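Local atomic coordinates of CPXV018 protein (Cowpox virus, PDB entry 4PDC), a protein that adopts an MHC class I-like fold and probably engages the activating receptor NKG2D as a viral decoy that blunts killer-cell recognition. Residues E[19-24]-E[31-36]. The protein carries 2 engineered substitutions. Numbering follows the deposited sequence.
Sequences STVDVD and ITFDGK. Engineered in segment 19-24: Asp24 (natural residue Tyr).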
ATOM      1  N   SER E  19       7.842 -19.957 -12.949  1.00 18.75           N
ATOM      2  CA  SER E  19       7.773 -18.850 -12.008  1.00 18.70           C
ATOM      3  C   SER E  19       7.810 -19.408 -10.598  1.00 22.66           C
ATOM      4  O   SER E  19       6.993 -20.259 -10.252  1.00 22.11           O
ATOM      5  CB  SER E  19       6.503 -18.031 -12.222  1.00 21.15           C
ATOM      6  OG  SER E  19       6.319 -17.737 -13.594  1.00 25.66           O
ATOM      7  N   THR E  20       8.760 -18.942  -9.792  1.00 16.84           N
ATOM      8  CA  THR E  20       8.882 -19.420  -8.421  1.00 18.45           C
ATOM      9  C   THR E  20       9.238 -18.291  -7.460  1.00 15.64           C
ATOM     10  O   THR E  20       9.897 -17.323  -7.835  1.00 15.74           O
ATOM     11  CB  THR E  20       9.945 -20.532  -8.306  1.00 19.60           C
ATOM     12  OG1 THR E  20      11.246 -19.982  -8.535  1.00 27.97           O
ATOM     13  CG2 THR E  20       9.684 -21.640  -9.319  1.00 25.33           C
ATOM     14  N   VAL E  21       8.777 -18.417  -6.221  1.00 13.81           N
ATOM     15  CA  VAL E  21       9.204 -17.524  -5.152  1.00 13.33           C
ATOM     16  C   VAL E  21       9.544 -18.335  -3.906  1.00 17.42           C
ATOM     17  O   VAL E  21       8.829 -19.274  -3.562  1.00 15.32           O
ATOM     18  CB  VAL E  21       8.131 -16.485  -4.795  1.00 13.54           C
ATOM     19  CG1 VAL E  21       8.715 -15.433  -3.865  1.00 12.41           C
ATOM     20  CG2 VAL E  21       7.570 -15.832  -6.053  1.00 15.63           C
ATOM     21  N   ASP E  22      10.647 -17.966  -3.257  1.00 15.97           N
ATOM     22  CA  ASP E  22      11.064 -18.536  -1.978  1.00 21.15           C
ATOM     23  C   ASP E  22      11.073 -17.453  -0.910  1.00 18.26           C
ATOM     24  O   ASP E  22      11.618 -16.369  -1.124  1.00 17.18           O
ATOM     25  CB  ASP E  22      12.461 -19.158  -2.072  1.00 22.93           C
ATOM     26  CG  ASP E  22      12.545 -20.266  -3.099  1.00 24.35           C
ATOM     27  OD1 ASP E  22      11.577 -21.043  -3.220  1.00 25.88           O
ATOM     28  OD2 ASP E  22      13.584 -20.356  -3.786  1.00 27.99           O
ATOM     29  N   VAL E  23      10.470 -17.748   0.237  1.00 15.73           N
ATOM     30  CA  VAL E  23      10.504 -16.835   1.374  1.00 16.91           C
ATOM     31  C   VAL E  23      11.364 -17.442   2.468  1.00 18.18           C
ATOM     32  O   VAL E  23      11.062 -18.524   2.975  1.00 18.14           O
ATOM     33  CB  VAL E  23       9.107 -16.546   1.923  1.00 13.15           C
ATOM     34  CG1 VAL E  23       9.168 -15.444   2.970  1.00 18.48           C
ATOM     35  CG2 VAL E  23       8.163 -16.153   0.794  1.00 14.73           C
ATOM     36  N   ASP E  24      12.433 -16.739   2.826  1.00 15.34           N
ATOM     37  CA  ASP E  24      13.368 -17.213   3.837  1.00 19.21           C
ATOM     38  C   ASP E  24      13.315 -16.323   5.073  1.00 19.78           C
ATOM     39  O   ASP E  24      13.413 -15.100   4.968  1.00 18.41           O
ATOM     40  CB  ASP E  24      14.800 -17.243   3.287  1.00 21.71           C
ATOM     41  CG  ASP E  24      14.945 -18.132   2.060  1.00 27.17           C
ATOM     42  OD1 ASP E  24      14.140 -19.069   1.896  1.00 25.29           O
ATOM     43  OD2 ASP E  24      15.878 -17.895   1.261  1.00 37.02           O
ATOM     44  N   ILE E  31       8.343 -20.471   3.255  1.00 16.02           N
ATOM     45  CA  ILE E  31       7.258 -20.500   2.278  1.00 15.82           C
ATOM     46  C   ILE E  31       7.841 -20.691   0.882  1.00 16.69           C
ATOM     47  O   ILE E  31       8.950 -20.237   0.599  1.00 18.17           O
ATOM     48  CB  ILE E  31       6.420 -19.198   2.311  1.00 16.57           C
ATOM     49  CG1 ILE E  31       5.799 -18.978   3.692  1.00 15.95           C
ATOM     50  CG2 ILE E  31       5.320 -19.225   1.263  1.00 17.26           C
ATOM     51  CD1 ILE E  31       5.285 -17.565   3.896  1.00 16.72           C
ATOM     52  N   THR E  32       7.096 -21.363   0.011  1.00 16.82           N
ATOM     53  CA  THR E  32       7.485 -21.471  -1.389  1.00 15.25           C
ATOM     54  C   THR E  32       6.251 -21.392  -2.279  1.00 15.57           C
ATOM     55  O   THR E  32       5.142 -21.729  -1.863  1.00 17.03           O
ATOM     56  CB  THR E  32       8.269 -22.776  -1.672  1.00 20.77           C
ATOM     57  OG1 THR E  32       8.842 -22.721  -2.985  1.00 24.59           O
ATOM     58  CG2 THR E  32       7.375 -23.997  -1.552  1.00 22.38           C
ATOM     59  N   PHE E  33       6.468 -20.945  -3.510  1.00 15.94           N
ATOM     60  CA  PHE E  33       5.402 -20.670  -4.465  1.00 16.83           C
ATOM     61  C   PHE E  33       5.884 -21.143  -5.832  1.00 18.16           C
ATOM     62  O   PHE E  33       6.988 -20.792  -6.242  1.00 14.88           O
ATOM     63  CB  PHE E  33       5.067 -19.173  -4.464  1.00 12.85           C
ATOM     64  CG  PHE E  33       4.076 -18.755  -5.517  1.00 15.97           C
ATOM     65  CD1 PHE E  33       2.722 -18.957  -5.333  1.00 15.86           C
ATOM     66  CD2 PHE E  33       4.504 -18.133  -6.682  1.00 17.02           C
ATOM     67  CE1 PHE E  33       1.810 -18.563  -6.299  1.00 20.56           C
ATOM     68  CE2 PHE E  33       3.596 -17.734  -7.647  1.00 16.71           C
ATOM     69  CZ  PHE E  33       2.249 -17.950  -7.456  1.00 21.71           C
ATOM     70  N   ASP E  34       5.079 -21.953  -6.519  1.00 21.77           N
ATOM     71  CA  ASP E  34       5.515 -22.599  -7.764  1.00 24.90           C
ATOM     72  C   ASP E  34       4.909 -21.974  -9.019  1.00 26.03           C
ATOM     73  O   ASP E  34       4.975 -22.559 -10.103  1.00 24.42           O
ATOM     74  CB  ASP E  34       5.179 -24.099  -7.730  1.00 23.77           C
ATOM     75  CG  ASP E  34       3.683 -24.377  -7.632  1.00 27.99           C
ATOM     76  OD1 ASP E  34       2.862 -23.491  -7.960  1.00 26.15           O
ATOM     77  OD2 ASP E  34       3.324 -25.506  -7.227  1.00 30.81           O
ATOM     78  N   GLY E  35       4.317 -20.794  -8.870  1.00 21.69           N
ATOM     79  CA  GLY E  35       3.668 -20.120  -9.978  1.00 25.18           C
ATOM     80  C   GLY E  35       2.161 -20.246  -9.896  1.00 24.85           C
ATOM     81  O   GLY E  35       1.432 -19.392 -10.401  1.00 24.27           O
ATOM     82  N   LYS E  36       1.697 -21.311  -9.248  1.00 24.67           N
ATOM     83  CA  LYS E  36       0.271 -21.576  -9.093  1.00 27.22           C
ATOM     84  C   LYS E  36      -0.121 -21.612  -7.621  1.00 26.78           C
ATOM     85  O   LYS E  36      -0.968 -20.840  -7.174  1.00 29.19           O
ATOM     86  CB  LYS E  36      -0.100 -22.903  -9.762  1.00 30.19           C
ATOM     87  CG  LYS E  36      -1.557 -23.320  -9.576  1.00 33.78           C
ATOM     88  CD  LYS E  36      -1.817 -24.701 -10.157  1.00 33.80           C
ATOM     89  CE  LYS E  36      -3.249 -25.146  -9.900  1.00 41.60           C
ATOM     90  NZ  LYS E  36      -3.471 -26.576 -10.261  1.00 39.39           N
TER
HETATM   91  O   HOH W   1       6.010 -21.905 -12.622  1.00 22.63           O
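Val21 sets its CG2 methyl obliquely against the Phe33 ring, meeting CD2 at 3.9 Å. The pair belongs to a beta hairpin of strands 16-25 and 29-33 in the antiparallel floor of an MHC class I-like platform; the short strand segments run at 173° to one another. Two residues on along each strand, Val23 and Ile31 run alongside each other on the same face, CB to CB 3.8 Å. Helix 51-64 covers this apolar face, with Phe59 and Phe63 on Val21, Tyr55 on Ile31 and Ser60 on Phe33.

Backbone bonding fixes the register. Val21 and Phe33 form a hydrogen-bonded pair closed in both directions, Phe33 N to Val21 O being 2.9 Å. At Val23 and Ile31 the pairing is lopsided: Val23 N gives Ile31 O a nearly straight bond (176° at the hydrogen), whereas the return from Ile31 N to Val23 O is weak at 3.4 Å.

Asp22 and Thr32, a non-hydrogen-bonded pair, project from the opposite face. With OG1 anti to its backbone N (chi1 -169°), Thr32 donates to Asp22 OD1 over 3.2 Å, nearly along the carboxylate C-O bond.

Beyond Phe33 the chain leaves the strand through an Asx turn, Lys36 N donating to Asp34 OD1 at 2.8 Å. There a water spans the two segments, accepting from Ser19 N at 2.7 Å and donating to Asp34 O at 2.8 Å.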